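PDB 3PI7: NADH oxidoreductase from Mesorhizobium loti, which probably oxidises NAD(P)H as a putative NADPH:quinone reductase, pairing a GroES-like fold with a nucleotide-binding Rossmann fold. Local coordinates for the interface of chains A and B. Residues are numbered along the deposited sequence; one frame, centred on the assembly and turned at random. Chains: chain A/B, NADH oxidoreductase.

The interface of chains A and B. Residues chain A 261, 284-287; chain B 272, 278, 283-285.
A:Ile285 and B:Ile285 pair as an antiparallel beta bridge between the two 284-287 strands, set about the two-fold axis: A:Ile285 N donates to B:Ile285 O at 2.8 Å and 159° at the hydrogen, and B:Ile285 N returns the same bond to A:Ile285 O. The bridge joins the strand edges of the two Rossmann-type domains across the subunits; whether this dimer forms in solution the structure alone does not show.

On one face of the bridge the isoleucine side chains run side by side and point the same way, CB of A:Ile285 lying 3.9 Å from CB of B:Ile285. With CG1 anti to its own carbonyl carbon (chi1 -46°), A:Ile285 sends CD1 tip to tip against CD1 of B:Ile272, 4.0 Å away, while its CG2 branch, anti to the backbone N, meets CD2 of B:Leu278 at an oblique crossing. An alanine here would probably open a gap where CG2 and CD1 had been, costing CD1 of B:Ile272 its partner across the interface and CD2 of B:Leu278 part of its packing. CD2 of B:Leu278 also packs 3.7 Å from A:Glu286 CA, so this leucine covers the strand past the bridge.

The opposite face carries B:His284. The CB methylene of A:Glu286 sits over one face of the B:His284 imidazole, offset toward its CD2-NE2 side, 3.5 Å from both CD2 and NE2. The carboxylate is no direct partner: OE1 of A:Glu286 stays 4.5 Å from NE2 of B:His284, although its charge might still favour a protonated ring. Beyond the paired residues, a water links the strand end to the other chain, bonding to A:Gly287 N and to B:Leu278 O. The same water, HOH 1, has its O 2.7 Å from the backbone carbonyl O of B:Lys283.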
# COMPACT_ATOMS: atom_id res chain seq x y z
N ILE A 261 1.41 6.40 5.43
CA ILE A 261 0.42 7.45 5.71
C ILE A 261 0.15 7.49 7.20
O ILE A 261 -0.21 6.47 7.78
CB ILE A 261 -0.87 7.16 4.89
CG1 ILE A 261 -0.58 7.38 3.39
CG2 ILE A 261 -2.01 8.07 5.39
CD1 ILE A 261 -1.72 7.06 2.37
N HIS A 284 5.13 0.06 -1.99
CA HIS A 284 4.16 -0.35 -0.98
C HIS A 284 3.47 0.86 -0.42
O HIS A 284 4.06 1.94 -0.37
CB HIS A 284 4.86 -1.08 0.18
CG HIS A 284 5.07 -2.52 -0.05
ND1 HIS A 284 6.13 -2.99 -0.84
CD2 HIS A 284 4.36 -3.58 0.39
CE1 HIS A 284 6.01 -4.31 -0.87
NE2 HIS A 284 4.97 -4.72 -0.15
N ILE A 285 2.26 0.68 0.04
CA ILE A 285 1.52 1.76 0.70
C ILE A 285 1.00 1.20 2.01
O ILE A 285 0.34 0.17 2.01
CB ILE A 285 0.36 2.36 -0.17
CG1 ILE A 285 0.82 2.63 -1.61
CG2 ILE A 285 -0.25 3.64 0.50
CD1 ILE A 285 -0.27 3.07 -2.59
N GLU A 286 1.26 1.90 3.11
CA GLU A 286 0.82 1.43 4.41
C GLU A 286 0.44 2.61 5.29
O GLU A 286 0.55 3.75 4.85
CB GLU A 286 1.95 0.62 5.07
CG GLU A 286 3.24 1.39 5.15
CD GLU A 286 4.46 0.58 5.51
OE1 GLU A 286 4.76 0.46 6.73
OE2 GLU A 286 5.16 0.10 4.59
N GLY A 287 0.02 2.32 6.52
CA GLY A 287 -0.29 3.36 7.48
C GLY A 287 0.56 3.23 8.72
O GLY A 287 1.17 2.19 8.97
N ILE B 272 -7.47 5.79 -3.32
CA ILE B 272 -7.54 5.26 -1.95
C ILE B 272 -8.65 6.12 -1.34
O ILE B 272 -8.40 7.28 -0.95
CB ILE B 272 -6.21 5.35 -1.20
CG1 ILE B 272 -5.07 4.65 -1.97
CG2 ILE B 272 -6.39 4.76 0.21
CD1 ILE B 272 -3.61 5.04 -1.48
N LEU B 278 -5.83 2.98 6.23
CA LEU B 278 -4.48 2.42 6.34
C LEU B 278 -3.95 2.73 7.74
O LEU B 278 -3.25 1.92 8.32
CB LEU B 278 -3.54 2.96 5.27
CG LEU B 278 -3.85 2.47 3.86
CD1 LEU B 278 -4.47 3.57 3.05
CD2 LEU B 278 -2.64 1.91 3.19
N LYS B 283 -4.62 -1.33 6.99
CA LYS B 283 -4.71 -1.85 5.61
C LYS B 283 -3.39 -1.57 4.88
O LYS B 283 -2.65 -0.67 5.28
CB LYS B 283 -5.90 -1.26 4.84
CG LYS B 283 -7.25 -1.71 5.37
CD LYS B 283 -8.38 -1.27 4.45
CE LYS B 283 -9.70 -1.71 5.06
NZ LYS B 283 -10.85 -1.23 4.21
N HIS B 284 -3.07 -2.42 3.88
CA HIS B 284 -1.83 -2.31 3.12
C HIS B 284 -2.13 -2.39 1.65
O HIS B 284 -3.10 -3.04 1.25
CB HIS B 284 -0.87 -3.47 3.47
CG HIS B 284 -0.03 -3.22 4.67
ND1 HIS B 284 -0.54 -3.38 5.96
CD2 HIS B 284 1.25 -2.81 4.75
CE1 HIS B 284 0.45 -3.04 6.78
NE2 HIS B 284 1.54 -2.69 6.11
N ILE B 285 -1.29 -1.79 0.85
CA ILE B 285 -1.42 -1.87 -0.61
C ILE B 285 -0.06 -2.27 -1.15
O ILE B 285 0.93 -1.62 -0.85
CB ILE B 285 -1.94 -0.56 -1.28
CG1 ILE B 285 -3.15 0.02 -0.52
CG2 ILE B 285 -2.26 -0.78 -2.80
CD1 ILE B 285 -3.64 1.39 -1.00
O HOH W 1 -1.19 -0.09 7.45